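Local structure of 2-pyrone-4,6-dicarboxylic acid hydrolase, putative (Pseudomonas putida, 2FFI) at residues A[18-23]-A[234-239]; A[56-61]-A[84-89]. The protein is a putative lactonase of the amidohydrolase family, probably opening the ring of 2-pyrone-4,6-dicarboxylate by hydrolysis. All blocks are in the same frame, centred on the assembly; numbering follows the deposited sequence.

Contact 1 (A[18-23]-A[234-239]). With PO4 (phosphate ion), chain C.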
ATOM      1  N   HIS A  18       4.464  -0.831   0.519  1.00 15.39           N
ATOM      2  CA  HIS A  18       3.674  -1.771  -0.288  1.00 16.14           C
ATOM      3  C   HIS A  18       4.483  -2.836  -1.051  1.00 14.66           C
ATOM      4  O   HIS A  18       5.161  -2.550  -2.030  1.00 13.62           O
ATOM      5  CB  HIS A  18       2.788  -1.011  -1.279  1.00 15.48           C
ATOM      6  CG  HIS A  18       1.505  -1.709  -1.587  1.00 17.53           C
ATOM      7  ND1 HIS A  18       1.443  -2.852  -2.354  1.00 19.93           N
ATOM      8  CD2 HIS A  18       0.233  -1.434  -1.219  1.00 18.21           C
ATOM      9  CE1 HIS A  18       0.187  -3.249  -2.448  1.00 20.02           C
ATOM     10  NE2 HIS A  18      -0.568  -2.405  -1.768  1.00 20.35           N
ATOM     11  N   ALA A  19       4.373  -4.076  -0.598  1.00 13.75           N
ATOM     12  CA  ALA A  19       5.062  -5.205  -1.209  1.00 12.91           C
ATOM     13  C   ALA A  19       4.541  -6.497  -0.555  1.00 11.44           C
ATOM     14  O   ALA A  19       4.059  -6.468   0.575  1.00 11.24           O
ATOM     15  CB  ALA A  19       6.567  -5.064  -1.004  1.00 10.17           C
ATOM     16  N   HIS A  20       4.651  -7.622  -1.253  1.00  9.65           N
ATOM     17  CA  HIS A  20       4.167  -8.893  -0.733  1.00 10.02           C
ATOM     18  C   HIS A  20       5.244  -9.975  -0.708  1.00 11.04           C
ATOM     19  O   HIS A  20       6.163  -9.951  -1.519  1.00 12.38           O
ATOM     20  CB  HIS A  20       3.004  -9.394  -1.602  1.00  8.75           C
ATOM     21  CG  HIS A  20       1.913  -8.396  -1.788  1.00  8.80           C
ATOM     22  ND1 HIS A  20       1.128  -7.958  -0.742  1.00 10.60           N
ATOM     23  CD2 HIS A  20       1.513  -7.698  -2.877  1.00  9.02           C
ATOM     24  CE1 HIS A  20       0.303  -7.026  -1.178  1.00 10.21           C
ATOM     25  NE2 HIS A  20       0.517  -6.849  -2.471  1.00  9.37           N
ATOM     26  N   VAL A  21       5.125 -10.916   0.225  1.00  9.72           N
ATOM     27  CA  VAL A  21       6.044 -12.043   0.302  1.00 10.72           C
ATOM     28  C   VAL A  21       5.207 -13.268   0.659  1.00 13.14           C
ATOM     29  O   VAL A  21       4.215 -13.157   1.373  1.00 12.49           O
ATOM     30  CB  VAL A  21       7.210 -11.839   1.361  1.00 10.91           C
ATOM     31  CG1 VAL A  21       8.053 -10.640   0.983  1.00  7.80           C
ATOM     32  CG2 VAL A  21       6.658 -11.703   2.791  1.00  8.72           C
ATOM     33  N   PHE A  22       5.588 -14.426   0.127  1.00 15.24           N
ATOM     34  CA  PHE A  22       4.879 -15.680   0.398  1.00 18.35           C
ATOM     35  C   PHE A  22       5.676 -16.816  -0.209  1.00 20.36           C
ATOM     36  O   PHE A  22       6.242 -16.654  -1.269  1.00 19.75           O
ATOM     37  CB  PHE A  22       3.438 -15.628  -0.162  1.00 17.05           C
ATOM     38  CG  PHE A  22       3.336 -15.065  -1.555  1.00 15.40           C
ATOM     39  CD1 PHE A  22       3.541 -15.872  -2.668  1.00 14.58           C
ATOM     40  CD2 PHE A  22       3.009 -13.728  -1.750  1.00 14.75           C
ATOM     41  CE1 PHE A  22       3.417 -15.361  -3.952  1.00 13.98           C
ATOM     42  CE2 PHE A  22       2.884 -13.205  -3.034  1.00 13.69           C
ATOM     43  CZ  PHE A  22       3.087 -14.030  -4.138  1.00 14.28           C
ATOM     44  N   SER A  23       5.732 -17.953   0.479  1.00 26.28           N
ATOM     45  CA  SER A  23       6.499 -19.100   0.005  1.00 31.00           C
ATOM     46  C   SER A  23       5.678 -20.103  -0.808  1.00 34.14           C
ATOM     47  O   SER A  23       4.570 -20.471  -0.423  1.00 34.31           O
ATOM     48  CB  SER A  23       7.145 -19.812   1.193  1.00 31.27           C
ATOM     49  OG  SER A  23       7.973 -20.874   0.759  1.00 33.54           O
ATOM     50  N   GLY A 234       5.588   2.978  -4.030  1.00  9.78           N
ATOM     51  CA  GLY A 234       5.568   1.557  -3.725  1.00  9.77           C
ATOM     52  C   GLY A 234       6.050   0.737  -4.913  1.00  9.64           C
ATOM     53  O   GLY A 234       5.904   1.162  -6.047  1.00 10.89           O
ATOM     54  N   SER A 235       6.644  -0.423  -4.678  1.00 10.07           N
ATOM     55  CA  SER A 235       7.096  -1.224  -5.799  1.00 12.87           C
ATOM     56  C   SER A 235       5.968  -2.177  -6.197  1.00 14.65           C
ATOM     57  O   SER A 235       5.778  -2.489  -7.379  1.00 16.46           O
ATOM     58  CB  SER A 235       8.339  -2.027  -5.417  1.00 14.76           C
ATOM     59  OG  SER A 235       8.078  -2.904  -4.330  1.00 15.68           O
ATOM     60  N   ASP A 236       5.226  -2.645  -5.199  1.00 13.67           N
ATOM     61  CA  ASP A 236       4.116  -3.562  -5.420  1.00 13.62           C
ATOM     62  C   ASP A 236       4.599  -4.952  -5.796  1.00 12.27           C
ATOM     63  O   ASP A 236       3.842  -5.765  -6.325  1.00 13.31           O
ATOM     64  CB  ASP A 236       3.189  -3.043  -6.515  1.00 12.89           C
ATOM     65  CG  ASP A 236       1.863  -3.749  -6.514  1.00 13.35           C
ATOM     66  OD1 ASP A 236       1.178  -3.751  -7.555  1.00 16.41           O
ATOM     67  OD2 ASP A 236       1.504  -4.294  -5.450  1.00 11.50           O
ATOM     68  N   TRP A 237       5.875  -5.202  -5.535  1.00 11.87           N
ATOM     69  CA  TRP A 237       6.516  -6.477  -5.832  1.00 10.45           C
ATOM     70  C   TRP A 237       5.747  -7.572  -5.083  1.00 11.39           C
ATOM     71  O   TRP A 237       5.195  -7.321  -4.013  1.00 10.71           O
ATOM     72  CB  TRP A 237       7.966  -6.421  -5.340  1.00  9.07           C
ATOM     73  CG  TRP A 237       8.781  -7.636  -5.664  1.00  6.86           C
ATOM     74  CD1 TRP A 237       9.487  -7.861  -6.807  1.00  5.64           C
ATOM     75  CD2 TRP A 237       8.987  -8.779  -4.833  1.00  5.05           C
ATOM     76  NE1 TRP A 237      10.119  -9.062  -6.741  1.00  3.25           N
ATOM     77  CE2 TRP A 237       9.831  -9.655  -5.543  1.00  5.43           C
ATOM     78  CE3 TRP A 237       8.533  -9.153  -3.563  1.00  7.05           C
ATOM     79  CZ2 TRP A 237      10.246 -10.892  -5.021  1.00  5.10           C
ATOM     80  CZ3 TRP A 237       8.943 -10.383  -3.038  1.00  7.79           C
ATOM     81  CH2 TRP A 237       9.791 -11.240  -3.775  1.00  7.84           C
ATOM     82  N   PRO A 238       5.710  -8.801  -5.623  1.00 11.04           N
ATOM     83  CA  PRO A 238       6.349  -9.229  -6.867  1.00 11.62           C
ATOM     84  C   PRO A 238       5.537  -8.867  -8.111  1.00 12.72           C
ATOM     85  O   PRO A 238       5.751  -9.431  -9.186  1.00 11.56           O
ATOM     86  CB  PRO A 238       6.471 -10.720  -6.666  1.00  8.77           C
ATOM     87  CG  PRO A 238       5.198 -11.037  -5.976  1.00  8.21           C
ATOM     88  CD  PRO A 238       5.068  -9.947  -4.950  1.00  9.67           C
ATOM     89  N   HIS A 239       4.626  -7.910  -7.953  1.00 13.90           N
ATOM     90  CA  HIS A 239       3.762  -7.463  -9.039  1.00 15.39           C
ATOM     91  C   HIS A 239       2.896  -8.647  -9.480  1.00 16.00           C
ATOM     92  O   HIS A 239       3.186  -9.290 -10.484  1.00 16.95           O
ATOM     93  CB  HIS A 239       4.605  -6.960 -10.221  1.00 13.30           C
ATOM     94  CG  HIS A 239       5.827  -6.200  -9.813  1.00 13.13           C
ATOM     95  ND1 HIS A 239       7.041  -6.813  -9.588  1.00 11.86           N
ATOM     96  CD2 HIS A 239       6.014  -4.887  -9.534  1.00 11.97           C
ATOM     97  CE1 HIS A 239       7.920  -5.912  -9.186  1.00 10.62           C
ATOM     98  NE2 HIS A 239       7.322  -4.737  -9.144  1.00 11.36           N
TER
HETATM   99  P   PO4 C 301      -1.790  -5.598  -4.643  1.00 17.57           P
HETATM  100  O1  PO4 C 301      -1.939  -5.816  -3.183  1.00 16.14           O
HETATM  101  O2  PO4 C 301      -3.061  -5.937  -5.334  1.00 18.75           O
HETATM  102  O3  PO4 C 301      -1.462  -4.176  -4.900  1.00 15.97           O
HETATM  103  O4  PO4 C 301      -0.704  -6.468  -5.158  1.00 17.25           O

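Contact 2 (A[56-61]-A[84-89])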
ATOM      1  N   HIS A  56      14.655  -0.166   3.458  1.00 13.99           N
ATOM      2  CA  HIS A  56      13.564  -0.550   4.333  1.00 14.61           C
ATOM      3  C   HIS A  56      12.337  -0.755   3.472  1.00 16.47           C
ATOM      4  O   HIS A  56      12.227  -0.162   2.390  1.00 19.14           O
ATOM      5  CB  HIS A  56      13.332   0.551   5.370  1.00 15.54           C
ATOM      6  CG  HIS A  56      14.420   0.649   6.397  1.00 16.91           C
ATOM      7  ND1 HIS A  56      14.439  -0.126   7.539  1.00 16.88           N
ATOM      8  CD2 HIS A  56      15.548   1.400   6.440  1.00 17.67           C
ATOM      9  CE1 HIS A  56      15.526   0.144   8.239  1.00 15.70           C
ATOM     10  NE2 HIS A  56      16.216   1.067   7.595  1.00 17.96           N
ATOM     11  N   GLY A  57      11.414  -1.591   3.936  1.00 16.59           N
ATOM     12  CA  GLY A  57      10.215  -1.856   3.162  1.00 14.83           C
ATOM     13  C   GLY A  57       9.024  -2.186   4.037  1.00 14.69           C
ATOM     14  O   GLY A  57       9.177  -2.442   5.227  1.00 14.42           O
ATOM     15  N   VAL A  58       7.840  -2.171   3.432  1.00 14.00           N
ATOM     16  CA  VAL A  58       6.586  -2.460   4.103  1.00 10.60           C
ATOM     17  C   VAL A  58       5.930  -3.701   3.498  1.00 10.19           C
ATOM     18  O   VAL A  58       5.550  -3.710   2.323  1.00 10.90           O
ATOM     19  CB  VAL A  58       5.620  -1.293   3.948  1.00  9.73           C
ATOM     20  CG1 VAL A  58       4.327  -1.595   4.675  1.00 10.82           C
ATOM     21  CG2 VAL A  58       6.270  -0.032   4.474  1.00 10.63           C
ATOM     22  N   LEU A  59       5.798  -4.754   4.293  1.00  7.65           N
ATOM     23  CA  LEU A  59       5.165  -5.981   3.813  1.00  6.28           C
ATOM     24  C   LEU A  59       3.660  -5.848   3.955  1.00  7.05           C
ATOM     25  O   LEU A  59       3.146  -5.678   5.041  1.00  7.34           O
ATOM     26  CB  LEU A  59       5.636  -7.190   4.632  1.00  4.30           C
ATOM     27  CG  LEU A  59       7.131  -7.534   4.633  1.00  1.64           C
ATOM     28  CD1 LEU A  59       7.399  -8.750   5.496  1.00  1.00           C
ATOM     29  CD2 LEU A  59       7.590  -7.777   3.191  1.00  1.00           C
ATOM     30  N   VAL A  60       2.937  -5.900   2.858  1.00  9.26           N
ATOM     31  CA  VAL A  60       1.503  -5.817   2.978  1.00  9.20           C
ATOM     32  C   VAL A  60       0.977  -7.232   2.845  1.00  9.70           C
ATOM     33  O   VAL A  60       1.545  -8.059   2.125  1.00  9.96           O
ATOM     34  CB  VAL A  60       0.894  -4.906   1.899  1.00  9.64           C
ATOM     35  CG1 VAL A  60      -0.606  -5.024   1.908  1.00  8.93           C
ATOM     36  CG2 VAL A  60       1.303  -3.456   2.159  1.00  8.80           C
ATOM     37  N   GLN A  61      -0.082  -7.526   3.579  1.00 11.29           N
ATOM     38  CA  GLN A  61      -0.680  -8.850   3.524  1.00 12.57           C
ATOM     39  C   GLN A  61      -1.219  -9.106   2.111  1.00 11.82           C
ATOM     40  O   GLN A  61      -1.950  -8.279   1.555  1.00 12.29           O
ATOM     41  CB  GLN A  61      -1.816  -8.956   4.554  1.00 12.95           C
ATOM     42  CG  GLN A  61      -2.644 -10.224   4.444  1.00 13.45           C
ATOM     43  CD  GLN A  61      -1.867 -11.465   4.813  1.00 15.94           C
ATOM     44  OE1 GLN A  61      -0.634 -11.504   4.710  1.00 17.25           O
ATOM     45  NE2 GLN A  61      -2.586 -12.503   5.234  1.00 17.48           N
ATOM     46  N   ARG A  84       8.075  -3.078   8.104  1.00 14.24           N
ATOM     47  CA  ARG A  84       6.932  -2.757   8.948  1.00 18.15           C
ATOM     48  C   ARG A  84       5.729  -3.589   8.544  1.00 19.83           C
ATOM     49  O   ARG A  84       5.190  -4.354   9.342  1.00 20.39           O
ATOM     50  CB  ARG A  84       6.582  -1.274   8.886  1.00 18.19           C
ATOM     51  CG  ARG A  84       7.576  -0.392   9.618  1.00 19.60           C
ATOM     52  CD  ARG A  84       7.685  -0.739  11.098  1.00 18.39           C
ATOM     53  NE  ARG A  84       8.641   0.156  11.727  1.00 18.23           N
ATOM     54  CZ  ARG A  84       9.839  -0.213  12.156  1.00 18.17           C
ATOM     55  NH1 ARG A  84      10.652   0.684  12.711  1.00 17.67           N
ATOM     56  NH2 ARG A  84      10.215  -1.482  12.060  1.00 16.84           N
ATOM     57  N   GLY A  85       5.301  -3.456   7.301  1.00 21.00           N
ATOM     58  CA  GLY A  85       4.163  -4.244   6.864  1.00 22.32           C
ATOM     59  C   GLY A  85       2.804  -4.031   7.527  1.00 21.97           C
ATOM     60  O   GLY A  85       2.703  -3.740   8.723  1.00 19.08           O
ATOM     61  N   VAL A  86       1.754  -4.199   6.716  1.00 22.55           N
ATOM     62  CA  VAL A  86       0.365  -4.050   7.128  1.00 21.76           C
ATOM     63  C   VAL A  86      -0.329  -5.407   7.007  1.00 21.93           C
ATOM     64  O   VAL A  86       0.060  -6.229   6.175  1.00 21.19           O
ATOM     65  CB  VAL A  86      -0.366  -3.026   6.236  1.00 21.60           C
ATOM     66  CG1 VAL A  86       0.538  -1.838   5.955  1.00 20.10           C
ATOM     67  CG2 VAL A  86      -0.817  -3.664   4.958  1.00 21.78           C
ATOM     68  N   VAL A  87      -1.341  -5.645   7.840  1.00 22.26           N
ATOM     69  CA  VAL A  87      -2.059  -6.919   7.814  1.00 23.56           C
ATOM     70  C   VAL A  87      -3.558  -6.803   7.482  1.00 24.25           C
ATOM     71  O   VAL A  87      -4.074  -5.710   7.216  1.00 22.95           O
ATOM     72  CB  VAL A  87      -1.922  -7.664   9.178  1.00 23.58           C
ATOM     73  CG1 VAL A  87      -0.466  -7.971   9.472  1.00 22.82           C
ATOM     74  CG2 VAL A  87      -2.524  -6.832  10.301  1.00 23.27           C
HETATM   75  N   MSE A  88      -4.235  -7.950   7.463  1.00 25.07           N
HETATM   76  CA  MSE A  88      -5.674  -8.006   7.226  1.00 27.94           C
HETATM   77  C   MSE A  88      -6.276  -8.714   8.437  1.00 26.75           C
HETATM   78  O   MSE A  88      -5.886  -9.825   8.784  1.00 26.08           O
HETATM   79  CB  MSE A  88      -5.999  -8.741   5.919  1.00 31.50           C
HETATM   80  CG  MSE A  88      -5.736  -7.892   4.669  1.00 36.69           C
HETATM   81 SE   MSE A  88      -6.344  -8.659   2.963  1.00 45.49          SE
HETATM   82  CE  MSE A  88      -8.253  -8.213   3.126  1.00 44.06           C
ATOM     83  N   LEU A  89      -7.212  -8.051   9.100  1.00 27.57           N
ATOM     84  CA  LEU A  89      -7.821  -8.602  10.303  1.00 28.89           C
ATOM     85  C   LEU A  89      -9.260  -9.060  10.127  1.00 30.02           C
ATOM     86  O   LEU A  89     -10.018  -8.502   9.333  1.00 29.86           O
ATOM     87  CB  LEU A  89      -7.764  -7.562  11.413  1.00 27.85           C
ATOM     88  CG  LEU A  89      -6.373  -7.018  11.723  1.00 27.52           C
ATOM     89  CD1 LEU A  89      -6.515  -5.792  12.616  1.00 30.05           C
ATOM     90  CD2 LEU A  89      -5.527  -8.086  12.386  1.00 25.35           C
TER

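Contact 1 (A[18-23]-A[234-239])
Trp-237 sets CE3 and CZ3 of its indole beside the carbonyl oxygen of His-20, which lies oblique to the ring, while Val-21 CG1 meets the ring edge at CZ3, 4.1 Å away. The tryptophan and valine side chains cross at about a right angle. CG anti to the backbone N (chi1 -176°) starts the tryptophan side chain in this direction. Behind it the peptide before Pro-238 is cis, and Pro-238 CB sits over the centre of one indole face. The proline ring also reaches back across the contact: its CG lies 4.1 Å from Phe-22 CZ.

Two backbone bonds join the segments. His-20 N gives its hydrogen to Trp-237 O at 2.8 Å, and Asp-236 N reaches His-18 O at 3.2 Å.

On the far side of this packing the polar ends collect. His-18 and Asp-236 run side by side, imidazole and carboxylate planes 73° apart, with ND1 3.4 Å from OD2. His-20 NE2 makes weak hydrogen bonds to phosphate O1, at 2.8 Å, and O4, while its ND1 is hydrogen-bonded to Val-60 O. Asp-236 OD1 is held in a salt bridge by Arg-203, and its OD2 lies 3.0 Å from phosphate O3. Arg-110 NH1 and His-167 NE2 also hydrogen-bond the phosphate, consistent with an anion-binding pocket; the His-x-His pair and the aspartate, amidohydrolase hallmarks, make it probably the active site.

Contact 2 (A[56-61]-A[84-89])
Val-60 and Val-86 stand side by side and point the same way, their methyls meeting at 3.3 Å between CG1 of Val-60 and CG2 of Val-86. The other methyl of Val-86, CG1, is anti to its own carbonyl carbon (chi1 -41°) and lies 4.0 Å from Val-58 CG1, so the valine touches two residues of the facing segment. Replacing Val-86 by alanine would probably open a gap beside Val-60 and Val-58, since both methyls that touch them would be gone.

All three hydrogen bonds across the contact are between backbone groups. Arg-84 N donates to Gly-57 O at 3.1 Å. Two residues on, Val-86 N points to Leu-59 O in a weak bond whose acceptor is less surely placed, and Val-86 O in turn accepts from Gln-61 N at 2.9 Å. Val-86 thus uses both its N-H and its C=O on residues flanking Val-60, the pattern of a parallel beta bridge. The segments run nearly parallel, 13° apart, and helix 70-78 lies between them in sequence, which makes this a right-handed beta-alpha-beta crossover of the TIM barrel, although little regular strand survives here.

Other polar groups find partners outside the two segments. Gln-61 has CG anti to its backbone N (chi1 171°), 3.9 Å from CG of selenomethionine Met-88; the two side chains cross at about a right angle. Its amide NE2 then turns away to the carbonyls of Gly-66 and Asp-68. Met-88 O accepts from Asn-69 ND2, and Arg-84 NE and NH1 make weak bonds to Phe-277 O and Gly-278 O. The His-56 ring is held at both nitrogens, ND1 by Gln-82 O and NE2 by Leu-10 O.

From the N terminus, the chain leaves strand 15-16 into 18-23, passes helices 24-29 and 42-51, and enters 56-61. Helix 70-78 then leads to 84-89, where contact 2 closes a short loop. The chain goes on through the strands from 108-110 to 231-234 before 234-239 returns to 18-23, so contact 1 closes a long loop with contact 2 nested inside it. Contact 1 joins the loops that follow strands 15-16 and 231-234; contact 2 joins the continuation of strand 56-57 to the next strand position of the barrel. Segments 18-23 and 56-61 link the two: Ala-19 O lies 2.6 Å from Val-60 N, a probable hydrogen bond, and Val-21 CG1 packs on Leu-59 CD2.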